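Local coordinates for protein filamentous hemagglutinin (Bordetella pertussis, PDB 1RWR) that probably mediates secretion of this adhesin across the outer membrane by the two-partner pathway, through its N-terminal beta-helical secretion domain, at residues Gly2-Gly7 with Lys35-Asn40; Leu77-Asp82 with Gly127-Asn132; Leu114-Ala119 with Thr155-Phe160; Val145-Gly150 with Gly171-Lys176. One frame throughout, in Å; residues are numbered along the deposited sequence.

The four contacts lie along the beta-helix of the secretion domain and fall into two touching pairs. Interactions 1 and 2, with centres about 12 Å apart, meet on neighbouring strands 31-36 and 75-80: T81 receives Q6 NE2 at its hydroxyl and gives its amide to F36 O, while V80 packs on F39. Interactions 3 and 4, with centres about 13 Å apart, are joined where T155 OG1 lies 2.8 Å from K176 N, a probable hydrogen bond, and where F160 packs on V173. Between the pairs the centres are about 20 to 24 Å apart and nothing touches. Interactions 1, 2 and 3 all reach the long parallel sheet.

Interaction 1 of 4, residues Gly2-Gly7 with Lys35-Asn40; sequences GLVPQG and KFQQFN
The F36 ring receives F39 on one face, with F39 CD1 3.5 Å above the plane and over its centre, and F36 CD1 lies in turn in the plane of the F39 ring, at its edge. L3 runs alongside F39 and points the same way, bringing L3 CD2 to 3.4 Å from F39 CD1. P5 meets F36 through backbone and ring, P5 CB lying 4.0 Å from F36 CE1. A third flat group, the N40 amide, holds G2 O almost in its own plane: N40 ND2 donates over 2.9 Å to a lone pair of that oxygen.

Main-chain bonds tie 2-7 antiparallel to 35-40. V4 N bonds nearly straight (175°) to a lone pair of Q38 O at 2.9 Å. Q37 N meets V4 O at 2.8 Å almost along the C=O axis, but with a bent N-H (131°). Q37 and Q38 thus both face V4, a classic beta bulge placed where the chain turns a corner of the beta-helix. Beyond it Q6 N donates to K35 O at 2.9 Å, and a water joins Q6 O to K35 N. Q37 and Q38 run alongside V4, one by each methyl. The amide ends of Q6, Q37 and Q38 find their strongest partners in T81, D82 and Q1. L3 and P5 also touch V11 of strand 10-12.

G2 O, V4 N, V4 O and Q6 N therefore find partners in 35-40, while L3, F36 and F39 seal the apolar side, consistent with an N-terminal cap on the beta-helix.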
loop_
_atom_site.group_PDB
_atom_site.type_symbol
_atom_site.label_atom_id
_atom_site.label_comp_id
_atom_site.label_asym_id
_atom_site.label_seq_id
_atom_site.Cartn_x
_atom_site.Cartn_y
_atom_site.Cartn_z
ATOM N N GLY A 2 5.683 15.029 -11.937
ATOM C CA GLY A 2 6.940 14.752 -11.298
ATOM C C GLY A 2 6.822 14.860 -9.796
ATOM O O GLY A 2 5.856 14.385 -9.218
ATOM N N LEU A 3 7.847 15.441 -9.179
ATOM C CA LEU A 3 7.927 15.582 -7.722
ATOM C C LEU A 3 8.054 17.050 -7.380
ATOM O O LEU A 3 9.073 17.683 -7.709
ATOM C CB LEU A 3 9.170 14.833 -7.189
ATOM C CG LEU A 3 9.190 13.328 -7.170
ATOM C CD1 LEU A 3 10.616 12.764 -7.005
ATOM C CD2 LEU A 3 8.303 12.813 -6.063
ATOM N N VAL A 4 7.041 17.591 -6.719
ATOM C CA VAL A 4 7.023 18.987 -6.330
ATOM C C VAL A 4 6.736 19.049 -4.847
ATOM O O VAL A 4 5.588 18.924 -4.443
ATOM C CB VAL A 4 5.959 19.795 -7.149
ATOM C CG1 VAL A 4 5.951 21.255 -6.751
ATOM C CG2 VAL A 4 6.252 19.684 -8.595
ATOM N N PRO A 5 7.775 19.232 -4.033
ATOM C CA PRO A 5 7.585 19.253 -2.584
ATOM C C PRO A 5 7.026 20.566 -2.076
ATOM O O PRO A 5 7.024 21.612 -2.800
ATOM C CB PRO A 5 9.000 19.071 -2.046
ATOM C CG PRO A 5 9.875 19.746 -3.078
ATOM C CD PRO A 5 9.191 19.466 -4.408
ATOM N N GLN A 6 6.593 20.500 -0.825
ATOM C CA GLN A 6 6.150 21.657 -0.054
ATOM C C GLN A 6 6.848 21.678 1.302
ATOM O O GLN A 6 7.386 20.666 1.744
ATOM C CB GLN A 6 4.640 21.601 0.137
ATOM C CG GLN A 6 3.893 21.797 -1.204
ATOM C CD GLN A 6 2.409 21.542 -1.172
ATOM O OE1 GLN A 6 1.662 22.136 -1.974
ATOM N NE2 GLN A 6 1.961 20.702 -0.297
ATOM N N GLY A 7 6.904 22.857 1.917
ATOM C CA GLY A 7 7.473 23.033 3.249
ATOM C C GLY A 7 8.965 22.774 3.296
ATOM O O GLY A 7 9.702 23.201 2.422
ATOM N N LYS A 35 4.748 16.922 2.653
ATOM C CA LYS A 35 3.645 17.323 1.773
ATOM C C LYS A 35 4.209 17.652 0.428
ATOM O O LYS A 35 5.294 18.234 0.319
ATOM C CB LYS A 35 2.865 18.507 2.349
ATOM C CG LYS A 35 1.988 18.112 3.554
ATOM C CD LYS A 35 1.389 19.326 4.210
ATOM C CE LYS A 35 0.563 18.955 5.416
ATOM N NZ LYS A 35 -0.843 18.571 5.011
ATOM N N PHE A 36 3.472 17.270 -0.603
ATOM C CA PHE A 36 3.822 17.493 -1.990
ATOM C C PHE A 36 2.633 18.026 -2.751
ATOM O O PHE A 36 1.508 17.551 -2.577
ATOM C CB PHE A 36 4.175 16.169 -2.660
ATOM C CG PHE A 36 5.453 15.560 -2.192
ATOM C CD1 PHE A 36 6.627 15.794 -2.873
ATOM C CD2 PHE A 36 5.482 14.754 -1.048
ATOM C CE1 PHE A 36 7.834 15.228 -2.446
ATOM C CE2 PHE A 36 6.685 14.185 -0.647
ATOM C CZ PHE A 36 7.847 14.427 -1.344
ATOM N N GLN A 37 2.891 18.996 -3.618
ATOM C CA GLN A 37 1.901 19.416 -4.608
ATOM C C GLN A 37 1.658 18.297 -5.637
ATOM O O GLN A 37 0.498 18.055 -6.024
ATOM C CB GLN A 37 2.400 20.672 -5.314
ATOM C CG GLN A 37 1.344 21.420 -6.067
ATOM C CD GLN A 37 1.451 21.230 -7.554
ATOM O OE1 GLN A 37 2.549 21.326 -8.134
ATOM N NE2 GLN A 37 0.313 20.956 -8.196
ATOM N N GLN A 38 2.753 17.649 -6.055
ATOM C CA GLN A 38 2.769 16.526 -6.975
ATOM C C GLN A 38 3.762 15.468 -6.479
ATOM O O GLN A 38 4.895 15.807 -6.084
ATOM C CB GLN A 38 3.209 16.983 -8.378
ATOM C CG GLN A 38 2.167 17.832 -9.076
ATOM C CD GLN A 38 2.537 18.129 -10.485
ATOM O OE1 GLN A 38 2.394 17.262 -11.373
ATOM N NE2 GLN A 38 3.041 19.333 -10.718
ATOM N N PHE A 39 3.324 14.210 -6.456
ATOM C CA PHE A 39 4.209 13.075 -6.114
ATOM C C PHE A 39 4.055 11.938 -7.098
ATOM O O PHE A 39 2.965 11.340 -7.221
ATOM C CB PHE A 39 3.941 12.570 -4.698
ATOM C CG PHE A 39 4.954 11.587 -4.231
ATOM C CD1 PHE A 39 6.116 12.029 -3.624
ATOM C CD2 PHE A 39 4.767 10.215 -4.431
ATOM C CE1 PHE A 39 7.098 11.125 -3.217
ATOM C CE2 PHE A 39 5.768 9.311 -4.066
ATOM C CZ PHE A 39 6.921 9.773 -3.463
ATOM N N ASN A 40 5.127 11.651 -7.814
ATOM C CA ASN A 40 5.173 10.579 -8.778
ATOM C C ASN A 40 6.559 9.984 -8.749
ATOM O O ASN A 40 7.551 10.718 -8.575
ATOM C CB ASN A 40 4.872 11.121 -10.201
ATOM C CG ASN A 40 3.516 11.722 -10.301
ATOM O OD1 ASN A 40 2.526 10.999 -10.464
ATOM N ND2 ASN A 40 3.425 13.043 -10.143
HETATM O O HOH W 1 6.577 18.931 3.526
#

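Interaction 2 of 4, residues Leu77-Asp82 with Gly127-Asn132; sequences LAEVTD and GRPSVN
E79 and R128 cross nearly perpendicular, their carboxylate and guanidinium planes turned 47° apart, where a beta-hairpin arm (strands 128-132 and 135-140) lies over the parallel sheet of the beta-helix. E79 is fully extended, whereas R128 folds at its second and third torsions and so brings the edge of its guanidinium to the end of strand 75-80. R128 NH1 forms a salt bridge to the anti lone pair of E79 OE2 at 2.7 Å, with a bent N-H (134°) and OE2 30° out of the guanidinium plane. The same nitrogen donates to V80 O at 3.1 Å, this time within the guanidinium plane.

P129 crosses E79 obliquely, with P129 CD 3.4 Å from E79 OE2, so a prolyl ring packs on the buried carboxylate. Farther along, L77 and V131 meet tip to tip, L77 CD2 lying 3.7 Å from V131 CG2, while L77 CD2 also touches P129 CB. E79 OE1 has its own partners in K35 and H33, a cluster of basic groups that would favour the ionised carboxylate. One water links E79 OE1 to P129 O; another accepts from R128 NH2 at 2.8 Å and donates to both V80 O and D82 O.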
loop_
_atom_site.group_PDB
_atom_site.type_symbol
_atom_site.label_atom_id
_atom_site.label_comp_id
_atom_site.label_asym_id
_atom_site.label_seq_id
_atom_site.Cartn_x
_atom_site.Cartn_y
_atom_site.Cartn_z
ATOM N N LEU A 77 6.046 9.588 5.568
ATOM C CA LEU A 77 4.801 9.840 4.911
ATOM C C LEU A 77 5.001 10.890 3.826
ATOM O O LEU A 77 5.541 11.970 4.095
ATOM C CB LEU A 77 3.860 10.441 5.937
ATOM C CG LEU A 77 2.507 10.960 5.470
ATOM C CD1 LEU A 77 1.631 9.887 4.808
ATOM C CD2 LEU A 77 1.805 11.525 6.701
ATOM N N ALA A 78 4.571 10.565 2.622
ATOM C CA ALA A 78 4.503 11.471 1.507
ATOM C C ALA A 78 3.025 11.651 1.223
ATOM O O ALA A 78 2.363 10.687 0.846
ATOM C CB ALA A 78 5.205 10.856 0.253
ATOM N N GLU A 79 2.512 12.860 1.422
ATOM C CA GLU A 79 1.098 13.189 1.239
ATOM C C GLU A 79 0.948 14.207 0.136
ATOM O O GLU A 79 1.588 15.246 0.188
ATOM C CB GLU A 79 0.546 13.839 2.521
ATOM C CG GLU A 79 -0.918 14.200 2.419
ATOM C CD GLU A 79 -1.428 15.094 3.545
ATOM O OE1 GLU A 79 -0.678 15.370 4.483
ATOM O OE2 GLU A 79 -2.631 15.461 3.529
ATOM N N VAL A 80 0.131 13.918 -0.859
ATOM C CA VAL A 80 -0.152 14.877 -1.915
ATOM C C VAL A 80 -1.301 15.781 -1.482
ATOM O O VAL A 80 -2.375 15.302 -1.119
ATOM C CB VAL A 80 -0.499 14.186 -3.240
ATOM C CG1 VAL A 80 -1.007 15.206 -4.285
ATOM C CG2 VAL A 80 0.689 13.453 -3.781
ATOM N N THR A 81 -1.074 17.099 -1.577
ATOM C CA THR A 81 -2.047 18.092 -1.129
ATOM C C THR A 81 -2.881 18.742 -2.239
ATOM O O THR A 81 -3.867 19.403 -1.923
ATOM C CB THR A 81 -1.349 19.209 -0.399
ATOM O OG1 THR A 81 -0.548 19.909 -1.358
ATOM C CG2 THR A 81 -0.423 18.701 0.595
ATOM N N ASP A 82 -2.512 18.577 -3.498
ATOM C CA ASP A 82 -3.250 19.224 -4.602
ATOM C C ASP A 82 -4.203 18.240 -5.264
ATOM O O ASP A 82 -4.669 17.368 -4.564
ATOM C CB ASP A 82 -2.322 19.897 -5.587
ATOM C CG ASP A 82 -2.890 21.218 -6.094
ATOM O OD1 ASP A 82 -4.128 21.440 -5.926
ATOM O OD2 ASP A 82 -2.174 22.086 -6.658
ATOM N N GLY A 127 -6.312 7.657 1.550
ATOM C CA GLY A 127 -6.728 8.359 2.765
ATOM C C GLY A 127 -6.003 9.664 3.021
ATOM O O GLY A 127 -4.816 9.824 2.672
ATOM N N ARG A 128 -6.718 10.621 3.621
ATOM C CA ARG A 128 -6.105 11.824 4.113
ATOM C C ARG A 128 -5.488 11.544 5.494
ATOM O O ARG A 128 -6.191 11.118 6.401
ATOM C CB ARG A 128 -7.149 12.934 4.211
ATOM C CG ARG A 128 -6.629 14.199 4.738
ATOM C CD ARG A 128 -5.625 14.836 3.815
ATOM N NE ARG A 128 -6.213 15.380 2.572
ATOM C CZ ARG A 128 -5.544 15.548 1.448
ATOM N NH1 ARG A 128 -4.240 15.180 1.347
ATOM N NH2 ARG A 128 -6.170 16.073 0.409
ATOM N N PRO A 129 -4.189 11.784 5.657
ATOM C CA PRO A 129 -3.541 11.471 6.938
ATOM C C PRO A 129 -3.848 12.473 8.020
ATOM O O PRO A 129 -3.882 13.657 7.733
ATOM C CB PRO A 129 -2.054 11.545 6.645
ATOM C CG PRO A 129 -1.931 11.893 5.217
ATOM C CD PRO A 129 -3.233 12.288 4.670
ATOM N N SER A 130 -4.069 11.977 9.219
ATOM C CA SER A 130 -4.022 12.789 10.436
ATOM C C SER A 130 -2.867 12.263 11.262
ATOM O O SER A 130 -2.887 11.097 11.660
ATOM C CB SER A 130 -5.328 12.641 11.193
ATOM O OG SER A 130 -6.305 13.444 10.565
ATOM N N VAL A 131 -1.881 13.106 11.542
ATOM C CA VAL A 131 -0.675 12.708 12.260
ATOM C C VAL A 131 -0.607 13.427 13.630
ATOM O O VAL A 131 -0.642 14.652 13.690
ATOM C CB VAL A 131 0.578 13.051 11.455
ATOM C CG1 VAL A 131 1.844 12.716 12.245
ATOM C CG2 VAL A 131 0.566 12.343 10.094
ATOM N N ASN A 132 -0.505 12.639 14.692
ATOM C CA ASN A 132 -0.380 13.115 16.071
ATOM C C ASN A 132 0.802 12.392 16.670
ATOM O O ASN A 132 0.669 11.310 17.203
ATOM C CB ASN A 132 -1.678 12.820 16.872
ATOM C CG ASN A 132 -1.581 13.218 18.359
ATOM O OD1 ASN A 132 -0.998 14.245 18.680
ATOM N ND2 ASN A 132 -2.169 12.412 19.256
HETATM O O HOH W 2 -2.437 15.658 7.008
HETATM O O HOH W 3 -4.950 16.087 -2.058
#

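Interaction 3 of 4, residues Leu114-Ala119 with Thr155-Phe160; sequences LSTLNA and TGLGYF
L157 pushes its CD2 methyl against T116, which comes to meet it tip to tip: L157 CD2 lies 3.3 Å from T116 OG1. The same methyl reaches A119, standing 3.5 Å from A119 O and 3.9 Å from A119 CB. With L157 CG anti to the carbonyl carbon and CD1 anti to CA (171°), CD2 is the branch turned toward T116 and A119. T116 holds OG1 between its backbone N and carbonyl carbon, the crowded position, and turns the hydroxyl toward the T155 end of the partner.

Direct hydrogen bonds between the two segments are absent, and two waters carry the polar link. T116 OG1 donates to the first over 2.8 Å, and that water donates in turn to T155 O. The second donates to T116 O and, over 2.8 Å, to the same T155 O. One carbonyl oxygen thus takes both waters and ties side chain and backbone of T116 to the bend at T155 and G156. At phi 96° a CB on G156 would jam against T155 O, which calls for glycine.

T155 OG1 is engaged by N153 and K176. The contact sits at a corner of the beta-helix between successive coils: strand 114-117 is outermost in the mixed sheet, strands 119-125 and 159-164 run parallel side by side, and L122 of the former touches both T116 and L157.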
loop_
_atom_site.group_PDB
_atom_site.type_symbol
_atom_site.label_atom_id
_atom_site.label_comp_id
_atom_site.label_asym_id
_atom_site.label_seq_id
_atom_site.Cartn_x
_atom_site.Cartn_y
_atom_site.Cartn_z
ATOM N N LEU A 114 6.428 -1.904 -9.131
ATOM C CA LEU A 114 6.916 -1.219 -7.936
ATOM C C LEU A 114 7.680 -2.186 -7.044
ATOM O O LEU A 114 7.249 -3.303 -6.842
ATOM C CB LEU A 114 5.745 -0.598 -7.171
ATOM C CG LEU A 114 6.096 0.376 -6.028
ATOM C CD1 LEU A 114 6.758 1.615 -6.554
ATOM C CD2 LEU A 114 4.879 0.740 -5.184
ATOM N N SER A 115 8.800 -1.741 -6.489
ATOM C CA SER A 115 9.519 -2.539 -5.484
ATOM C C SER A 115 10.061 -1.583 -4.420
ATOM O O SER A 115 9.855 -0.348 -4.493
ATOM C CB SER A 115 10.649 -3.355 -6.127
ATOM O OG SER A 115 11.552 -2.472 -6.702
ATOM N N THR A 116 10.761 -2.131 -3.434
ATOM C CA THR A 116 11.354 -1.304 -2.380
ATOM C C THR A 116 12.735 -1.827 -1.987
ATOM O O THR A 116 13.055 -3.000 -2.226
ATOM C CB THR A 116 10.470 -1.227 -1.098
ATOM O OG1 THR A 116 10.410 -2.503 -0.456
ATOM C CG2 THR A 116 9.024 -0.834 -1.370
ATOM N N LEU A 117 13.506 -0.961 -1.336
ATOM C CA LEU A 117 14.780 -1.321 -0.756
ATOM C C LEU A 117 14.906 -0.559 0.554
ATOM O O LEU A 117 14.833 0.666 0.572
ATOM C CB LEU A 117 15.947 -0.935 -1.687
ATOM C CG LEU A 117 16.115 -1.764 -2.950
ATOM C CD1 LEU A 117 17.179 -1.167 -3.859
ATOM C CD2 LEU A 117 16.535 -3.192 -2.568
ATOM N N ASN A 118 15.136 -1.288 1.638
ATOM C CA ASN A 118 15.356 -0.707 2.954
ATOM C C ASN A 118 14.137 0.023 3.488
ATOM O O ASN A 118 14.258 0.889 4.298
ATOM C CB ASN A 118 16.604 0.195 2.990
ATOM C CG ASN A 118 17.130 0.436 4.416
ATOM O OD1 ASN A 118 17.074 -0.469 5.282
ATOM N ND2 ASN A 118 17.629 1.653 4.664
ATOM N N ALA A 119 12.946 -0.363 3.018
ATOM C CA ALA A 119 11.689 0.034 3.633
ATOM C C ALA A 119 11.226 -1.109 4.534
ATOM O O ALA A 119 11.239 -2.280 4.142
ATOM C CB ALA A 119 10.632 0.302 2.552
ATOM N N THR A 155 8.955 -7.997 -1.739
ATOM C CA THR A 155 10.048 -8.687 -1.097
ATOM C C THR A 155 10.740 -7.733 -0.132
ATOM O O THR A 155 11.094 -6.615 -0.520
ATOM C CB THR A 155 11.023 -9.162 -2.127
ATOM O OG1 THR A 155 10.340 -10.042 -3.044
ATOM C CG2 THR A 155 12.118 -10.042 -1.461
ATOM N N GLY A 156 10.946 -8.185 1.103
ATOM C CA GLY A 156 11.688 -7.374 2.071
ATOM C C GLY A 156 10.838 -6.533 3.006
ATOM O O GLY A 156 11.354 -5.940 3.959
ATOM N N LEU A 157 9.547 -6.441 2.711
ATOM C CA LEU A 157 8.590 -5.721 3.562
ATOM C C LEU A 157 7.962 -6.652 4.573
ATOM O O LEU A 157 7.710 -7.853 4.308
ATOM C CB LEU A 157 7.455 -5.159 2.711
ATOM C CG LEU A 157 7.819 -4.203 1.586
ATOM C CD1 LEU A 157 6.612 -3.902 0.698
ATOM C CD2 LEU A 157 8.408 -2.907 2.152
ATOM N N GLY A 158 7.626 -6.128 5.739
ATOM C CA GLY A 158 6.811 -6.894 6.637
ATOM C C GLY A 158 5.382 -7.024 6.128
ATOM O O GLY A 158 4.793 -8.116 6.135
ATOM N N TYR A 159 4.814 -5.907 5.695
ATOM C CA TYR A 159 3.526 -5.904 4.982
ATOM C C TYR A 159 3.531 -4.866 3.886
ATOM O O TYR A 159 4.307 -3.879 3.909
ATOM C CB TYR A 159 2.330 -5.620 5.902
ATOM C CG TYR A 159 2.425 -4.294 6.618
ATOM C CD1 TYR A 159 2.038 -3.117 5.997
ATOM C CD2 TYR A 159 2.941 -4.204 7.918
ATOM C CE1 TYR A 159 2.172 -1.891 6.615
ATOM C CE2 TYR A 159 3.047 -2.959 8.567
ATOM C CZ TYR A 159 2.667 -1.815 7.899
ATOM O OH TYR A 159 2.802 -0.589 8.491
ATOM N N PHE A 160 2.621 -5.100 2.938
ATOM C CA PHE A 160 2.263 -4.191 1.879
ATOM C C PHE A 160 0.772 -4.018 2.011
ATOM O O PHE A 160 0.008 -4.987 1.826
ATOM C CB PHE A 160 2.589 -4.802 0.513
ATOM C CG PHE A 160 2.070 -4.002 -0.655
ATOM C CD1 PHE A 160 2.552 -2.729 -0.888
ATOM C CD2 PHE A 160 1.124 -4.535 -1.535
ATOM C CE1 PHE A 160 2.069 -1.946 -1.983
ATOM C CE2 PHE A 160 0.609 -3.764 -2.582
ATOM C CZ PHE A 160 1.107 -2.489 -2.832
HETATM O O HOH W 4 9.880 -4.692 -2.107
HETATM O O HOH W 5 13.538 -5.294 -0.568
#

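Interaction 4 of 4, residues Val145-Gly150 with Gly171-Lys176; sequences VTIERG and GAVSSK
The tight part of this contact is backbone against backbone at G171. With no side chain on it, G171 lies close against the bend at 148-149: G171 CA is 3.3 Å from E148 O in a CA-H...O contact with an angle of 151° at the hydrogen, and 4.0 Å from R149 CA. E148 O occupies the side of G171 on which a side chain would lie, so close an approach depends on glycine here. G171 N also comes to 3.4 Å from I147 O, but the angle is too poor for a hydrogen bond.

On the buried flank I147 covers G171. Its CG2, anti to the backbone N, lies 3.8 Å from G171 O, and the same methyl reaches V173 more loosely, with I147 CG2 4.4 Å from V173 CG2. I147 also packs on V111 and L169, and V173 on F160, so these aliphatic groups belong to the apolar interior of the beta-helix.

The solvent side is slacker. R149 and G150 are exposed, and the R149 side chain starts away from 171-176. Here a water links the two chains, donating to R149 O at 2.6 Å and accepting from A172 N at 2.9 Å.

No direct hydrogen bond joins the segments, although strand 144-147, which 145-150 continues, pairs in parallel with 166-169, I147 with K168 among the bonds. Regular pairing thus gives way at this corner of the coil to a weak CA-H...O contact, aliphatic packing and one bridging water, which satisfies the A172 amide where the chains part.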
loop_
_atom_site.group_PDB
_atom_site.type_symbol
_atom_site.label_atom_id
_atom_site.label_comp_id
_atom_site.label_asym_id
_atom_site.label_seq_id
_atom_site.Cartn_x
_atom_site.Cartn_y
_atom_site.Cartn_z
ATOM N N VAL A 145 -6.889 2.977 -5.894
ATOM C CA VAL A 145 -5.532 2.511 -6.177
ATOM C C VAL A 145 -5.672 1.427 -7.214
ATOM O O VAL A 145 -6.455 0.501 -7.042
ATOM C CB VAL A 145 -4.824 1.948 -4.946
ATOM C CG1 VAL A 145 -3.487 1.215 -5.309
ATOM C CG2 VAL A 145 -4.609 3.040 -3.914
ATOM N N THR A 146 -4.949 1.564 -8.306
ATOM C CA THR A 146 -4.895 0.560 -9.355
ATOM C C THR A 146 -3.502 -0.046 -9.451
ATOM O O THR A 146 -2.512 0.668 -9.612
ATOM C CB THR A 146 -5.251 1.201 -10.705
ATOM O OG1 THR A 146 -6.587 1.747 -10.674
ATOM C CG2 THR A 146 -5.216 0.152 -11.785
ATOM N N ILE A 147 -3.423 -1.363 -9.298
ATOM C CA ILE A 147 -2.203 -2.077 -9.530
ATOM C C ILE A 147 -2.279 -2.539 -10.990
ATOM O O ILE A 147 -3.118 -3.349 -11.329
ATOM C CB ILE A 147 -2.041 -3.294 -8.560
ATOM C CG1 ILE A 147 -2.102 -2.870 -7.085
ATOM C CG2 ILE A 147 -0.741 -3.999 -8.866
ATOM C CD1 ILE A 147 -1.234 -1.744 -6.723
ATOM N N GLU A 148 -1.437 -1.960 -11.818
ATOM C CA GLU A 148 -1.345 -2.290 -13.236
ATOM C C GLU A 148 -0.556 -3.560 -13.470
ATOM O O GLU A 148 0.002 -4.164 -12.556
ATOM C CB GLU A 148 -0.752 -1.109 -14.024
ATOM C CG GLU A 148 -1.542 0.173 -13.855
ATOM C CD GLU A 148 -0.970 1.359 -14.595
ATOM O OE1 GLU A 148 0.163 1.245 -15.113
ATOM O OE2 GLU A 148 -1.670 2.420 -14.665
ATOM N N ARG A 149 -0.465 -3.966 -14.728
ATOM C CA ARG A 149 0.115 -5.263 -15.076
ATOM C C ARG A 149 1.535 -5.553 -14.579
ATOM O O ARG A 149 1.876 -6.708 -14.384
ATOM C CB ARG A 149 0.062 -5.444 -16.598
ATOM C CG ARG A 149 0.889 -4.455 -17.342
ATOM C CD ARG A 149 0.510 -4.294 -18.796
ATOM N NE ARG A 149 1.014 -5.382 -19.619
ATOM C CZ ARG A 149 0.343 -6.497 -19.899
ATOM N NH1 ARG A 149 -0.866 -6.708 -19.394
ATOM N NH2 ARG A 149 0.881 -7.418 -20.690
ATOM N N GLY A 150 2.363 -4.512 -14.401
ATOM C CA GLY A 150 3.729 -4.632 -13.884
ATOM C C GLY A 150 3.816 -5.100 -12.438
ATOM O O GLY A 150 4.828 -5.697 -12.006
ATOM N N GLY A 171 -2.511 -6.647 -11.782
ATOM C CA GLY A 171 -1.148 -7.133 -11.832
ATOM C C GLY A 171 -0.850 -7.822 -10.516
ATOM O O GLY A 171 -1.595 -7.638 -9.546
ATOM N N ALA A 172 0.206 -8.623 -10.491
ATOM C CA ALA A 172 0.470 -9.494 -9.350
ATOM C C ALA A 172 1.104 -8.741 -8.195
ATOM O O ALA A 172 1.868 -7.794 -8.382
ATOM C CB ALA A 172 1.328 -10.638 -9.768
ATOM N N VAL A 173 0.768 -9.159 -6.990
ATOM C CA VAL A 173 1.419 -8.662 -5.787
ATOM C C VAL A 173 2.045 -9.873 -5.149
ATOM O O VAL A 173 1.332 -10.831 -4.804
ATOM C CB VAL A 173 0.406 -8.031 -4.870
ATOM C CG1 VAL A 173 1.041 -7.569 -3.568
ATOM C CG2 VAL A 173 -0.263 -6.871 -5.580
ATOM N N SER A 174 3.366 -9.890 -5.056
ATOM C CA SER A 174 4.067 -11.079 -4.544
ATOM C C SER A 174 5.409 -10.730 -3.982
ATOM O O SER A 174 5.932 -9.634 -4.160
ATOM C CB SER A 174 4.282 -12.126 -5.647
ATOM O OG SER A 174 5.190 -11.572 -6.570
ATOM N N SER A 175 5.987 -11.675 -3.274
ATOM C CA SER A 175 7.371 -11.583 -2.940
ATOM C C SER A 175 8.053 -12.709 -3.705
ATOM O O SER A 175 7.432 -13.707 -4.058
ATOM C CB SER A 175 7.624 -11.739 -1.452
ATOM O OG SER A 175 6.955 -10.727 -0.705
ATOM N N LYS A 176 9.350 -12.564 -3.887
ATOM C CA LYS A 176 10.079 -13.499 -4.733
ATOM C C LYS A 176 10.217 -14.841 -4.066
ATOM O O LYS A 176 10.324 -14.973 -2.834
ATOM C CB LYS A 176 11.432 -12.911 -5.123
ATOM C CG LYS A 176 11.273 -11.704 -5.986
ATOM C CD LYS A 176 12.617 -11.201 -6.501
ATOM C CE LYS A 176 12.492 -10.615 -7.898
ATOM N NZ LYS A 176 11.598 -9.454 -7.973
HETATM O O HOH W 6 1.997 -8.784 -12.806
#